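Long-range contact in aldehyde dehydrogenase (Burkholderia cenocepacia, PDB 4O6R), which probably oxidises aldehydes to carboxylic acids with NAD(P)+ as cofactor, and binds AMP: residues 145-157 and 220-232. Sequence-based numbering, arbitrary orientation.
With AMP (adenosine monophosphate), chain E.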
ATOM      1  N   ALA A 145     -12.603  -1.282   9.119  1.00  9.27           N
ATOM      2  CA  ALA A 145     -13.452  -2.021  10.072  1.00  9.08           C
ATOM      3  C   ALA A 145     -14.288  -3.059   9.307  1.00  8.90           C
ATOM      4  O   ALA A 145     -14.572  -2.870   8.147  1.00  8.42           O
ATOM      5  CB  ALA A 145     -14.364  -1.067  10.807  1.00  9.23           C
ATOM      6  N   PRO A 146     -14.682  -4.158   9.969  1.00  9.00           N
ATOM      7  CA  PRO A 146     -15.572  -5.090   9.306  1.00  8.98           C
ATOM      8  C   PRO A 146     -16.932  -4.467   9.041  1.00  8.88           C
ATOM      9  O   PRO A 146     -17.304  -3.486   9.677  1.00  8.97           O
ATOM     10  CB  PRO A 146     -15.704  -6.244  10.306  1.00  9.13           C
ATOM     11  CG  PRO A 146     -15.210  -5.738  11.592  1.00  9.26           C
ATOM     12  CD  PRO A 146     -14.356  -4.552  11.349  1.00  9.21           C
ATOM     13  N   ILE A 147     -17.673  -5.065   8.131  1.00  8.83           N
ATOM     14  CA  ILE A 147     -18.997  -4.568   7.760  1.00  9.05           C
ATOM     15  C   ILE A 147     -20.029  -4.951   8.804  1.00  9.06           C
ATOM     16  O   ILE A 147     -20.848  -4.100   9.200  1.00  9.58           O
ATOM     17  CB  ILE A 147     -19.390  -5.097   6.373  1.00  9.16           C
ATOM     18  CG1 ILE A 147     -18.439  -4.485   5.334  1.00  9.04           C
ATOM     19  CG2 ILE A 147     -20.852  -4.785   6.069  1.00  9.51           C
ATOM     20  CD1 ILE A 147     -18.507  -5.168   3.997  1.00  9.14           C
ATOM     21  N   GLY A 148     -19.971  -6.198   9.264  1.00  8.76           N
ATOM     22  CA  GLY A 148     -20.900  -6.706  10.245  1.00  8.91           C
ATOM     23  C   GLY A 148     -21.256  -8.136   9.916  1.00  8.84           C
ATOM     24  O   GLY A 148     -20.384  -8.995   9.882  1.00  8.75           O
ATOM     25  N   VAL A 149     -22.550  -8.401   9.727  1.00  8.78           N
ATOM     26  CA  VAL A 149     -23.020  -9.720   9.290  1.00  8.82           C
ATOM     27  C   VAL A 149     -23.065  -9.722   7.764  1.00  8.67           C
ATOM     28  O   VAL A 149     -23.654  -8.828   7.128  1.00  8.62           O
ATOM     29  CB  VAL A 149     -24.438 -10.055   9.821  1.00  9.05           C
ATOM     30  CG1 VAL A 149     -24.900 -11.436   9.344  1.00  9.25           C
ATOM     31  CG2 VAL A 149     -24.451 -10.034  11.341  1.00  9.19           C
ATOM     32  N   VAL A 150     -22.406 -10.696   7.176  1.00  8.61           N
ATOM     33  CA  VAL A 150     -22.367 -10.798   5.721  1.00  8.59           C
ATOM     34  C   VAL A 150     -23.052 -12.074   5.282  1.00  8.62           C
ATOM     35  O   VAL A 150     -22.908 -13.118   5.920  1.00  8.58           O
ATOM     36  CB  VAL A 150     -20.946 -10.681   5.143  1.00  8.53           C
ATOM     37  CG1 VAL A 150     -20.347  -9.314   5.513  1.00  8.42           C
ATOM     38  CG2 VAL A 150     -20.046 -11.789   5.618  1.00  8.59           C
ATOM     39  N   GLY A 151     -23.806 -11.958   4.196  1.00  8.58           N
ATOM     40  CA  GLY A 151     -24.539 -13.068   3.644  1.00  8.75           C
ATOM     41  C   GLY A 151     -23.825 -13.537   2.391  1.00  8.77           C
ATOM     42  O   GLY A 151     -23.360 -12.705   1.597  1.00  8.55           O
ATOM     43  N   GLN A 152     -23.753 -14.850   2.210  1.00  8.97           N
ATOM     44  CA  GLN A 152     -23.022 -15.427   1.079  1.00  9.37           C
ATOM     45  C   GLN A 152     -23.821 -16.553   0.463  1.00  9.61           C
ATOM     46  O   GLN A 152     -24.227 -17.483   1.143  1.00  9.72           O
ATOM     47  CB  GLN A 152     -21.638 -15.903   1.528  1.00  9.48           C
ATOM     48  CG  GLN A 152     -20.862 -14.828   2.285  1.00  9.64           C
ATOM     49  CD  GLN A 152     -19.487 -15.268   2.751  1.00  9.92           C
ATOM     50  OE1 GLN A 152     -19.310 -16.368   3.289  1.00 10.71           O
ATOM     51  NE2 GLN A 152     -18.495 -14.417   2.545  1.00  9.86           N
ATOM     52  N   ILE A 153     -23.997 -16.483  -0.851  1.00  9.95           N
ATOM     53  CA  ILE A 153     -24.757 -17.471  -1.612  1.00 10.32           C
ATOM     54  C   ILE A 153     -23.827 -18.055  -2.657  1.00 10.48           C
ATOM     55  O   ILE A 153     -23.266 -17.319  -3.456  1.00 10.35           O
ATOM     56  CB  ILE A 153     -26.006 -16.836  -2.263  1.00 10.60           C
ATOM     57  CG1 ILE A 153     -26.969 -16.351  -1.185  1.00 10.55           C
ATOM     58  CG2 ILE A 153     -26.722 -17.847  -3.155  1.00 11.19           C
ATOM     59  CD1 ILE A 153     -28.048 -15.418  -1.650  1.00 10.67           C
ATOM     60  N   VAL A 154     -23.766 -19.391  -2.673  0.50 10.89           N
ATOM     61  CA  VAL A 154     -22.714 -20.194  -3.321  0.50 11.29           C
ATOM     62  C   VAL A 154     -23.339 -21.277  -4.231  0.50 11.65           C
ATOM     63  O   VAL A 154     -24.243 -21.973  -3.776  0.50 11.87           O
ATOM     64  CB  VAL A 154     -21.931 -20.925  -2.191  0.50 11.33           C
ATOM     65  CG1 VAL A 154     -20.806 -21.759  -2.740  0.50 11.57           C
ATOM     66  CG2 VAL A 154     -21.411 -19.940  -1.149  0.50 11.18           C
ATOM     67  N   PRO A 155     -22.869 -21.445  -5.504  1.00 11.84           N
ATOM     68  CA  PRO A 155     -23.426 -22.490  -6.310  1.00 12.12           C
ATOM     69  C   PRO A 155     -22.765 -23.864  -6.081  1.00 12.38           C
ATOM     70  O   PRO A 155     -21.957 -24.028  -5.156  1.00 11.95           O
ATOM     71  CB  PRO A 155     -23.182 -21.980  -7.724  1.00 12.40           C
ATOM     72  CG  PRO A 155     -21.926 -21.237  -7.637  1.00 12.07           C
ATOM     73  CD  PRO A 155     -21.838 -20.692  -6.243  1.00 11.81           C
ATOM     74  N   TRP A 156     -23.093 -24.816  -6.954  1.00 12.54           N
ATOM     75  CA  TRP A 156     -22.796 -26.223  -6.726  1.00 13.20           C
ATOM     76  C   TRP A 156     -21.552 -26.740  -7.436  1.00 12.91           C
ATOM     77  O   TRP A 156     -21.273 -27.932  -7.330  1.00 13.03           O
ATOM     78  CB  TRP A 156     -23.998 -27.063  -7.160  1.00 14.35           C
ATOM     79  CG  TRP A 156     -24.590 -26.624  -8.475  1.00 15.38           C
ATOM     80  CD1 TRP A 156     -25.683 -25.837  -8.648  1.00 16.31           C
ATOM     81  CD2 TRP A 156     -24.084 -26.915  -9.789  1.00 16.21           C
ATOM     82  NE1 TRP A 156     -25.908 -25.639  -9.991  1.00 16.91           N
ATOM     83  CE2 TRP A 156     -24.932 -26.281 -10.710  1.00 16.91           C
ATOM     84  CE3 TRP A 156     -22.993 -27.655 -10.272  1.00 16.57           C
ATOM     85  CZ2 TRP A 156     -24.759 -26.403 -12.108  1.00 17.53           C
ATOM     86  CZ3 TRP A 156     -22.808 -27.769 -11.663  1.00 17.19           C
ATOM     87  CH2 TRP A 156     -23.696 -27.149 -12.559  1.00 17.46           C
ATOM     88  N   ASN A 157     -20.804 -25.884  -8.154  1.00 12.13           N
ATOM     89  CA  ASN A 157     -19.720 -26.422  -8.989  1.00 12.15           C
ATOM     90  C   ASN A 157     -18.382 -26.661  -8.264  1.00 11.66           C
ATOM     91  O   ASN A 157     -17.684 -27.626  -8.584  1.00 11.64           O
ATOM     92  CB  ASN A 157     -19.531 -25.612 -10.265  1.00 12.32           C
ATOM     93  CG  ASN A 157     -19.233 -24.172 -10.008  1.00 12.34           C
ATOM     94  OD1 ASN A 157     -19.908 -23.532  -9.220  1.00 12.76           O
ATOM     95  ND2 ASN A 157     -18.248 -23.640 -10.693  1.00 12.20           N
ATOM     96  N   LEU A 220     -32.105 -14.089   2.753  1.00 12.12           N
ATOM     97  CA  LEU A 220     -30.734 -13.643   3.058  1.00 11.70           C
ATOM     98  C   LEU A 220     -30.400 -12.319   2.319  1.00 11.51           C
ATOM     99  O   LEU A 220     -29.903 -11.367   2.922  1.00 10.98           O
ATOM    100  CB  LEU A 220     -29.717 -14.742   2.685  1.00 11.66           C
ATOM    101  CG  LEU A 220     -28.265 -14.517   3.138  1.00 11.37           C
ATOM    102  CD1 LEU A 220     -28.167 -14.157   4.626  1.00 11.19           C
ATOM    103  CD2 LEU A 220     -27.443 -15.777   2.867  1.00 11.33           C
ATOM    104  N   ALA A 221     -30.684 -12.268   1.021  1.00 11.79           N
ATOM    105  CA  ALA A 221     -30.425 -11.063   0.212  1.00 11.77           C
ATOM    106  C   ALA A 221     -31.252  -9.865   0.674  1.00 12.11           C
ATOM    107  O   ALA A 221     -30.774  -8.737   0.598  1.00 11.67           O
ATOM    108  CB  ALA A 221     -30.669 -11.345  -1.263  1.00 11.91           C
ATOM    109  N   GLU A 222     -32.490 -10.104   1.133  1.00 12.59           N
ATOM    110  CA  GLU A 222     -33.378  -9.023   1.601  1.00 12.96           C
ATOM    111  C   GLU A 222     -33.169  -8.623   3.043  1.00 12.80           C
ATOM    112  O   GLU A 222     -33.692  -7.618   3.471  1.00 12.94           O
ATOM    113  CB  GLU A 222     -34.843  -9.425   1.465  1.00 14.07           C
ATOM    114  CG  GLU A 222     -35.290  -9.555   0.034  1.00 15.23           C
ATOM    115  CD  GLU A 222     -36.675 -10.167  -0.144  1.00 17.07           C
ATOM    116  OE1 GLU A 222     -37.308 -10.597   0.849  1.00 18.53           O
ATOM    117  OE2 GLU A 222     -37.090 -10.270  -1.315  1.00 18.88           O
ATOM    118  N   HIS A 223     -32.446  -9.417   3.824  1.00 12.41           N
ATOM    119  CA  HIS A 223     -32.474  -9.253   5.279  1.00 12.08           C
ATOM    120  C   HIS A 223     -31.924  -7.882   5.713  1.00 11.96           C
ATOM    121  O   HIS A 223     -30.832  -7.495   5.290  1.00 10.85           O
ATOM    122  CB  HIS A 223     -31.690 -10.372   5.964  1.00 12.01           C
ATOM    123  CG  HIS A 223     -32.091 -10.587   7.392  1.00 12.33           C
ATOM    124  ND1 HIS A 223     -31.871  -9.647   8.372  1.00 12.27           N
ATOM    125  CD2 HIS A 223     -32.738 -11.616   7.997  1.00 12.60           C
ATOM    126  CE1 HIS A 223     -32.342 -10.093   9.527  1.00 12.61           C
ATOM    127  NE2 HIS A 223     -32.876 -11.286   9.323  1.00 12.71           N
ATOM    128  N   PRO A 224     -32.683  -7.135   6.547  1.00 12.11           N
ATOM    129  CA  PRO A 224     -32.242  -5.797   6.973  1.00 12.00           C
ATOM    130  C   PRO A 224     -31.057  -5.772   7.924  1.00 11.69           C
ATOM    131  O   PRO A 224     -30.444  -4.732   8.086  1.00 11.86           O
ATOM    132  CB  PRO A 224     -33.494  -5.228   7.672  1.00 12.60           C
ATOM    133  CG  PRO A 224     -34.232  -6.426   8.135  1.00 12.88           C
ATOM    134  CD  PRO A 224     -34.045  -7.425   7.021  1.00 12.68           C
ATOM    135  N   GLY A 225     -30.778  -6.890   8.604  1.00 11.41           N
ATOM    136  CA  GLY A 225     -29.609  -7.083   9.460  1.00 11.09           C
ATOM    137  C   GLY A 225     -28.287  -7.499   8.806  1.00 10.61           C
ATOM    138  O   GLY A 225     -27.261  -7.629   9.479  1.00 10.38           O
ATOM    139  N   VAL A 226     -28.312  -7.702   7.495  1.00 10.23           N
ATOM    140  CA  VAL A 226     -27.157  -8.130   6.709  1.00  9.84           C
ATOM    141  C   VAL A 226     -26.577  -6.909   5.986  1.00  9.33           C
ATOM    142  O   VAL A 226     -27.303  -6.231   5.281  1.00  9.39           O
ATOM    143  CB  VAL A 226     -27.590  -9.187   5.678  1.00 10.04           C
ATOM    144  CG1 VAL A 226     -26.463  -9.493   4.691  1.00  9.89           C
ATOM    145  CG2 VAL A 226     -27.992 -10.450   6.422  1.00 10.37           C
ATOM    146  N   GLY A 227     -25.286  -6.664   6.176  1.00  8.79           N
ATOM    147  CA  GLY A 227     -24.609  -5.482   5.629  1.00  8.56           C
ATOM    148  C   GLY A 227     -24.014  -5.654   4.237  1.00  8.45           C
ATOM    149  O   GLY A 227     -23.685  -4.677   3.569  1.00  8.16           O
ATOM    150  N   LYS A 228     -23.852  -6.900   3.817  1.00  8.70           N
ATOM    151  CA  LYS A 228     -23.335  -7.209   2.481  1.00  8.96           C
ATOM    152  C   LYS A 228     -23.835  -8.566   2.046  1.00  8.97           C
ATOM    153  O   LYS A 228     -23.942  -9.491   2.868  1.00  8.81           O
ATOM    154  CB  LYS A 228     -21.804  -7.192   2.464  1.00  9.47           C
ATOM    155  CG  LYS A 228     -21.194  -7.511   1.105  1.00 10.05           C
ATOM    156  CD  LYS A 228     -19.676  -7.419   1.095  1.00 10.72           C
ATOM    157  CE  LYS A 228     -19.169  -8.044  -0.196  1.00 11.90           C
ATOM    158  NZ  LYS A 228     -17.698  -8.113  -0.304  1.00 12.47           N
ATOM    159  N   ILE A 229     -24.151  -8.677   0.763  1.00  8.66           N
ATOM    160  CA  ILE A 229     -24.515  -9.942   0.185  1.00  8.87           C
ATOM    161  C   ILE A 229     -23.548 -10.228  -0.954  1.00  9.02           C
ATOM    162  O   ILE A 229     -23.262  -9.324  -1.760  1.00  8.60           O
ATOM    163  CB  ILE A 229     -25.969  -9.949  -0.312  1.00  8.99           C
ATOM    164  CG1 ILE A 229     -26.397 -11.319  -0.851  1.00  9.16           C
ATOM    165  CG2 ILE A 229     -26.203  -8.876  -1.368  1.00  8.92           C
ATOM    166  CD1 ILE A 229     -26.593 -12.369   0.222  1.00  9.40           C
ATOM    167  N   ALA A 230     -23.036 -11.462  -0.971  1.00  9.26           N
ATOM    168  CA  ALA A 230     -22.121 -11.907  -2.004  1.00  9.71           C
ATOM    169  C   ALA A 230     -22.742 -13.093  -2.722  1.00 10.23           C
ATOM    170  O   ALA A 230     -23.186 -14.063  -2.069  1.00 10.57           O
ATOM    171  CB  ALA A 230     -20.784 -12.270  -1.406  1.00  9.75           C
ATOM    172  N   PHE A 231     -22.810 -13.005  -4.051  1.00 10.29           N
ATOM    173  CA  PHE A 231     -23.492 -13.996  -4.843  1.00 10.98           C
ATOM    174  C   PHE A 231     -22.682 -14.397  -6.071  1.00 11.22           C
ATOM    175  O   PHE A 231     -22.102 -13.546  -6.790  1.00 11.17           O
ATOM    176  CB  PHE A 231     -24.877 -13.472  -5.278  1.00 11.36           C
ATOM    177  CG  PHE A 231     -25.563 -14.366  -6.282  1.00 11.48           C
ATOM    178  CD1 PHE A 231     -26.276 -15.457  -5.868  1.00 11.80           C
ATOM    179  CD2 PHE A 231     -25.456 -14.115  -7.646  1.00 11.72           C
ATOM    180  CE1 PHE A 231     -26.894 -16.298  -6.788  1.00 12.17           C
ATOM    181  CE2 PHE A 231     -26.056 -14.943  -8.579  1.00 11.81           C
ATOM    182  CZ  PHE A 231     -26.765 -16.045  -8.144  1.00 12.28           C
ATOM    183  N   THR A 232     -22.643 -15.708  -6.299  1.00 11.84           N
ATOM    184  CA  THR A 232     -22.024 -16.303  -7.479  1.00 12.36           C
ATOM    185  C   THR A 232     -23.084 -17.151  -8.113  1.00 13.01           C
ATOM    186  O   THR A 232     -23.684 -18.000  -7.421  1.00 13.60           O
ATOM    187  CB  THR A 232     -20.834 -17.175  -7.058  1.00 12.61           C
ATOM    188  OG1 THR A 232     -19.838 -16.346  -6.477  1.00 12.79           O
ATOM    189  CG2 THR A 232     -20.233 -17.956  -8.204  1.00 12.94           C
TER
HETATM  190  P   AMP E 501     -28.342 -19.684  -9.790  1.00 46.70           P
HETATM  191  O1P AMP E 501     -27.431 -18.640 -10.339  1.00 36.28           O
HETATM  192  O2P AMP E 501     -29.802 -19.191  -9.697  1.00 41.48           O
HETATM  193  O3P AMP E 501     -28.122 -21.064 -10.436  1.00 51.03           O
HETATM  194  O5' AMP E 501     -27.934 -19.981  -8.218  1.00 44.56           O
HETATM  195  C5' AMP E 501     -26.642 -19.999  -7.551  1.00 38.35           C
HETATM  196  C4' AMP E 501     -26.922 -19.955  -6.019  1.00 38.06           C
HETATM  197  O4' AMP E 501     -27.917 -18.942  -5.768  1.00 38.77           O
HETATM  198  C3' AMP E 501     -27.493 -21.219  -5.362  1.00 34.77           C
HETATM  199  O3' AMP E 501     -26.985 -21.496  -4.018  1.00 29.84           O
HETATM  200  C2' AMP E 501     -29.007 -20.946  -5.384  1.00 35.64           C
HETATM  201  O2' AMP E 501     -29.819 -21.714  -4.467  1.00 29.73           O
HETATM  202  C1' AMP E 501     -29.092 -19.443  -5.133  1.00 36.47           C
HETATM  203  N9  AMP E 501     -30.340 -18.763  -5.624  1.00 36.46           N
HETATM  204  C8  AMP E 501     -31.206 -19.182  -6.595  1.00 37.66           C
HETATM  205  N7  AMP E 501     -32.251 -18.301  -6.732  1.00 40.01           N
HETATM  206  C5  AMP E 501     -32.069 -17.278  -5.850  1.00 37.61           C
HETATM  207  C6  AMP E 501     -32.758 -16.010  -5.465  1.00 39.32           C
HETATM  208  N6  AMP E 501     -33.898 -15.618  -6.047  1.00 43.42           N
HETATM  209  N1  AMP E 501     -32.236 -15.221  -4.508  1.00 38.01           N
HETATM  210  C2  AMP E 501     -31.098 -15.582  -3.897  1.00 37.09           C
HETATM  211  N3  AMP E 501     -30.423 -16.720  -4.180  1.00 34.63           N
HETATM  212  C4  AMP E 501     -30.822 -17.599  -5.123  1.00 37.68           C
HETATM  213  O   HOH W   1     -24.597  -6.275   9.507  1.00 10.89           O
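The Phe231 ring meets Ile153 and AMP at its edge: Ile153 CG2 lies 3.6 Å from Phe231 CD1, near the ring plane, and AMP O4' lies in that plane, 3.0 Å from Phe231 CE1. At the His223 ring, Gly225 N donates in plane to His223 ND1 (3.0 Å). With CG2 anti to the backbone N (chi1 -64°), Ile153 turns that methyl to the ribose, while an extended chi2 of 165° carries CD1 to the adenine, 3.7 Å from AMP N3. Next along the chain, the carbonyl O of Val154 accepts a hydrogen bond from AMP O3'. These residues line part of the AMP pocket, consistent with the adenosine half of the cofactor site in this family. Strands 149-153 and 228-232 run parallel, their axes 4.7 Å apart. Gly151 N points almost straight at Lys228 O (2.8 Å, 178° at the hydrogen), whereas the bond from Thr232 N to Ile153 O is weak. Leu220 CD1, from helix 213-222, lies 3.9 Å from Gly151 CA, so the helix end packs directly on backbone. Strand 138-153 also pairs with strand 176-180, and strand 228-232 with 251-255; helix 159-172 packs on Gln152, on the Ala230 face, while helix 235-245 touches Phe231 on the nucleotide face.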